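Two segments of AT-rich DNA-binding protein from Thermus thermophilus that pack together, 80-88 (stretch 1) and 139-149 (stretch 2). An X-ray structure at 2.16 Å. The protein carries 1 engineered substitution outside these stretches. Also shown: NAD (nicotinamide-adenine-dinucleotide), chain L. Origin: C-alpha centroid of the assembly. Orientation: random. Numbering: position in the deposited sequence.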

# COMPACT_ATOMS: atom_id res chain seq x y z
N LYS B 80 -18.43 1.26 -13.37
CA LYS B 80 -18.77 0.47 -12.20
C LYS B 80 -18.22 -0.92 -12.47
O LYS B 80 -18.76 -1.65 -13.30
CB LYS B 80 -20.29 0.41 -11.99
CG LYS B 80 -20.69 -0.39 -10.75
CD LYS B 80 -22.20 -0.58 -10.63
CE LYS B 80 -22.94 0.74 -10.39
NZ LYS B 80 -22.53 1.37 -9.10
N TRP B 81 -17.13 -1.28 -11.80
CA TRP B 81 -16.51 -2.59 -12.00
C TRP B 81 -17.10 -3.67 -11.09
O TRP B 81 -17.40 -3.42 -9.93
CB TRP B 81 -15.01 -2.53 -11.74
CG TRP B 81 -14.25 -1.62 -12.64
CD1 TRP B 81 -13.99 -0.29 -12.43
CD2 TRP B 81 -13.58 -1.98 -13.86
NE1 TRP B 81 -13.18 0.20 -13.45
CE2 TRP B 81 -12.92 -0.81 -14.34
CE3 TRP B 81 -13.48 -3.16 -14.60
CZ2 TRP B 81 -12.16 -0.81 -15.51
CZ3 TRP B 81 -12.72 -3.16 -15.77
CH2 TRP B 81 -12.07 -1.98 -16.21
N GLY B 82 -17.24 -4.88 -11.62
CA GLY B 82 -17.76 -5.97 -10.82
C GLY B 82 -16.59 -6.73 -10.20
O GLY B 82 -15.67 -7.14 -10.91
N LEU B 83 -16.61 -6.91 -8.89
CA LEU B 83 -15.53 -7.63 -8.22
C LEU B 83 -16.01 -8.90 -7.52
O LEU B 83 -17.21 -9.12 -7.34
CB LEU B 83 -14.82 -6.78 -7.13
CG LEU B 83 -14.52 -5.29 -7.29
CD1 LEU B 83 -13.65 -4.83 -6.13
CD2 LEU B 83 -13.86 -5.00 -8.61
N CYS B 84 -15.09 -9.73 -7.13
CA CYS B 84 -15.40 -10.92 -6.38
C CYS B 84 -14.24 -11.16 -5.45
O CYS B 84 -13.13 -10.66 -5.65
CB CYS B 84 -15.63 -12.12 -7.30
SG CYS B 84 -14.11 -12.74 -8.10
N ILE B 85 -14.49 -11.95 -4.42
CA ILE B 85 -13.44 -12.30 -3.49
C ILE B 85 -13.32 -13.81 -3.60
O ILE B 85 -14.34 -14.53 -3.56
CB ILE B 85 -13.82 -11.92 -2.04
CG1 ILE B 85 -13.94 -10.39 -1.91
CG2 ILE B 85 -12.77 -12.45 -1.10
CD1 ILE B 85 -14.56 -9.90 -0.59
N VAL B 86 -12.10 -14.30 -3.77
CA VAL B 86 -11.87 -15.73 -3.85
C VAL B 86 -11.05 -16.10 -2.62
O VAL B 86 -9.88 -15.73 -2.51
CB VAL B 86 -11.12 -16.12 -5.14
CG1 VAL B 86 -10.67 -17.60 -5.07
CG2 VAL B 86 -12.04 -15.90 -6.35
N GLY B 87 -11.66 -16.83 -1.69
CA GLY B 87 -10.96 -17.19 -0.47
C GLY B 87 -11.62 -16.39 0.63
O GLY B 87 -11.13 -15.34 1.03
N MET B 88 -12.77 -16.87 1.09
CA MET B 88 -13.53 -16.20 2.13
C MET B 88 -13.14 -16.63 3.55
O MET B 88 -13.99 -17.05 4.33
CB MET B 88 -15.01 -16.42 1.91
CG MET B 88 -15.54 -15.73 0.64
SD MET B 88 -15.43 -13.96 0.79
CE MET B 88 -16.70 -13.64 1.97
N GLY B 139 -19.02 -11.45 -18.22
CA GLY B 139 -19.93 -10.33 -18.30
C GLY B 139 -20.39 -9.71 -16.99
O GLY B 139 -21.11 -8.72 -17.01
N ARG B 140 -19.99 -10.26 -15.85
CA ARG B 140 -20.44 -9.69 -14.58
C ARG B 140 -19.33 -9.32 -13.60
O ARG B 140 -19.51 -8.40 -12.81
CB ARG B 140 -21.39 -10.66 -13.89
CG ARG B 140 -22.78 -10.73 -14.52
CD ARG B 140 -23.53 -11.97 -14.07
NE ARG B 140 -22.79 -12.74 -13.07
CZ ARG B 140 -22.75 -12.46 -11.77
NH1 ARG B 140 -23.42 -11.42 -11.28
NH2 ARG B 140 -22.01 -13.21 -10.96
N ILE B 141 -18.21 -10.02 -13.66
CA ILE B 141 -17.10 -9.77 -12.76
C ILE B 141 -15.78 -9.65 -13.50
O ILE B 141 -15.32 -10.61 -14.13
CB ILE B 141 -17.00 -10.91 -11.75
CG1 ILE B 141 -18.31 -10.98 -10.95
CG2 ILE B 141 -15.78 -10.71 -10.85
CD1 ILE B 141 -18.44 -12.20 -10.06
N GLU B 142 -15.15 -8.48 -13.41
CA GLU B 142 -13.89 -8.26 -14.10
C GLU B 142 -12.64 -8.37 -13.22
O GLU B 142 -11.58 -8.78 -13.70
CB GLU B 142 -13.88 -6.87 -14.76
CG GLU B 142 -14.93 -6.62 -15.83
CD GLU B 142 -16.32 -6.36 -15.27
OE1 GLU B 142 -16.44 -5.74 -14.19
OE2 GLU B 142 -17.31 -6.75 -15.92
N ILE B 143 -12.78 -8.02 -11.94
CA ILE B 143 -11.65 -8.04 -11.01
C ILE B 143 -11.83 -9.01 -9.83
O ILE B 143 -12.89 -9.04 -9.21
CB ILE B 143 -11.42 -6.60 -10.46
CG1 ILE B 143 -11.02 -5.68 -11.62
CG2 ILE B 143 -10.38 -6.61 -9.33
CD1 ILE B 143 -10.81 -4.21 -11.24
N ALA B 144 -10.80 -9.78 -9.52
CA ALA B 144 -10.91 -10.72 -8.41
C ALA B 144 -9.91 -10.38 -7.31
O ALA B 144 -8.76 -10.11 -7.59
CB ALA B 144 -10.68 -12.16 -8.90
N LEU B 145 -10.38 -10.40 -6.07
CA LEU B 145 -9.51 -10.16 -4.90
C LEU B 145 -9.11 -11.57 -4.42
O LEU B 145 -9.95 -12.34 -3.92
CB LEU B 145 -10.28 -9.39 -3.80
CG LEU B 145 -10.31 -7.86 -3.94
CD1 LEU B 145 -10.82 -7.47 -5.31
CD2 LEU B 145 -11.21 -7.24 -2.85
N LEU B 146 -7.84 -11.90 -4.61
CA LEU B 146 -7.35 -13.22 -4.25
C LEU B 146 -6.81 -13.26 -2.83
O LEU B 146 -5.74 -12.75 -2.56
CB LEU B 146 -6.25 -13.66 -5.22
CG LEU B 146 -5.88 -15.16 -5.13
CD1 LEU B 146 -7.15 -16.02 -5.24
CD2 LEU B 146 -4.90 -15.51 -6.24
N THR B 147 -7.56 -13.91 -1.95
CA THR B 147 -7.18 -14.02 -0.55
C THR B 147 -7.18 -15.49 -0.07
O THR B 147 -7.79 -15.82 0.94
CB THR B 147 -8.15 -13.18 0.31
OG1 THR B 147 -9.50 -13.48 -0.07
CG2 THR B 147 -7.92 -11.68 0.06
N VAL B 148 -6.53 -16.37 -0.84
CA VAL B 148 -6.41 -17.77 -0.44
C VAL B 148 -4.98 -17.93 0.07
O VAL B 148 -4.13 -17.08 -0.18
CB VAL B 148 -6.62 -18.74 -1.65
CG1 VAL B 148 -7.98 -18.52 -2.28
CG2 VAL B 148 -5.52 -18.55 -2.70
N PRO B 149 -4.70 -19.01 0.83
CA PRO B 149 -3.34 -19.19 1.33
C PRO B 149 -2.34 -19.24 0.16
O PRO B 149 -2.73 -19.54 -0.97
CB PRO B 149 -3.41 -20.54 2.06
CG PRO B 149 -4.83 -20.63 2.49
CD PRO B 149 -5.58 -20.09 1.28
PA NAD L . -7.46 -18.19 6.02
O1A NAD L . -8.22 -17.62 7.17
O2A NAD L . -6.76 -19.51 6.17
O5B NAD L . -8.48 -18.23 4.84
C5B NAD L . -8.14 -18.74 3.52
C4B NAD L . -9.45 -19.15 2.89
O4B NAD L . -9.06 -19.63 1.56
C3B NAD L . -10.18 -20.40 3.53
O3B NAD L . -11.56 -20.03 3.85
C2B NAD L . -10.11 -21.50 2.47
O2B NAD L . -11.13 -22.42 2.44
C1B NAD L . -9.98 -20.63 1.22
N9A NAD L . -9.40 -21.32 0.10
C8A NAD L . -8.31 -22.19 -0.05
N7A NAD L . -8.12 -22.58 -1.29
C5A NAD L . -9.07 -22.00 -2.05
C6A NAD L . -9.38 -22.03 -3.48
N6A NAD L . -8.68 -22.74 -4.34
N1A NAD L . -10.48 -21.26 -3.87
C2A NAD L . -11.24 -20.51 -3.04
N3A NAD L . -10.98 -20.45 -1.66
C4A NAD L . -9.89 -21.21 -1.21
O3 NAD L . -6.35 -17.13 5.54
PN NAD L . -6.20 -15.51 5.82
O1N NAD L . -5.53 -15.31 7.12
O2N NAD L . -7.55 -14.93 5.60
O5D NAD L . -5.15 -15.13 4.66
C5D NAD L . -5.54 -15.22 3.26
C4D NAD L . -4.39 -14.82 2.40
O4D NAD L . -4.04 -13.38 2.71
C3D NAD L . -3.05 -15.61 2.66
O3D NAD L . -2.35 -15.84 1.42
C2D NAD L . -2.27 -14.64 3.54
O2D NAD L . -0.90 -14.90 3.61
C1D NAD L . -2.63 -13.28 2.85
N1N NAD L . -2.19 -12.13 3.69
C2N NAD L . -1.82 -10.97 2.96
C3N NAD L . -1.73 -9.77 3.51
C7N NAD L . -1.28 -8.60 2.69
O7N NAD L . -0.97 -7.55 3.29
N7N NAD L . -1.19 -8.74 1.35
C4N NAD L . -2.06 -9.56 4.99
C5N NAD L . -3.12 -10.55 5.39
C6N NAD L . -2.91 -11.88 4.95

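The two stretches join as neighbouring parallel strands, Trp-81 to Val-86 beside Ile-143 to Leu-146, and together they bury 755 Å² of surface. Their N-to-C directions diverge by 24°, and the register pairs Leu-83 with Ile-143, Cys-84 with Ala-144, Ile-85 with Leu-145 and Val-86 with Leu-146.

Backbone hydrogen bonds provide the framework. As in any parallel ladder, one residue reaches two partners on the other strand. Gly-82 O accepts from Ile-143 N at 3.2 Å, almost perfectly straight, and Cys-84 N returns a more bent bond to Ile-143 O at 3.1 Å. Cys-84 O then accepts from Leu-145 N at 2.8 Å, Leu-145 O from Val-86 N at 2.9 Å, and Val-86 O from Thr-147 N at 3.0 Å, which carries the pattern just past the end of the second strand. CA-H...O contacts fill in beside these bonds, the shortest from Leu-83 CA to Ile-143 O at 3.2 Å.

Polar side chains extend the ladder at both ends. Near its start, Glu-142 points toward the first stretch and its carboxylate atom OE1 accepts from Gly-82 N at 2.8 Å, while its own backbone N donates to Gly-82 O at 2.9 Å. A single residue thus satisfies both polar groups of the glycine's backbone, and a side chain long enough to fold back with a carboxylate suits this place. At the far end, Thr-147 OG1 donates to Gly-87 O at 2.7 Å; the short, branched threonine holds its hydroxyl close to the backbone with chi1 in the p well.

Apolar packing follows the alternation of the strands. On the face carrying Leu-83, Ile-85, Ile-143 and Leu-145, Leu-83 CD2 lies 3.5 Å from Ile-143 CB and Leu-83 CD1 lies 4.0 Å from Leu-145 CD1, so its fork touches two successive side chains on that face. The other face carries smaller groups at its centre: Cys-84 SG sits 3.6 Å from Ala-144 CB and also meets Ile-141 CG2 at 3.8 Å. Farther along, Val-86 CG1 packs 3.9 Å from Leu-146 CD1 and 4.0 Å from Val-148 CG1. The beta-branched Ile-85 and Val-86 are well suited to extended backbone, and all these residues are buried. At the start of the strand, the edge of the Trp-81 ring meets the aliphatic part of Glu-142, CE3 to CB at 3.7 Å.

Gly-82 and Gly-87 fit where the chains come too close for a side chain. A CB on Gly-82 would lie 2.1 Å from Arg-140 O. At Gly-87 it would lie 2.5 Å from Thr-147 O and 2.8 Å from Val-148 CG1, and the backbone angles there already call for glycine.

The same end of the pair borders the dinucleotide: Val-148 O accepts a hydrogen bond from NAD O3D at 2.7 Å, and Gly-87 CA approaches NAD N3A to 3.5 Å.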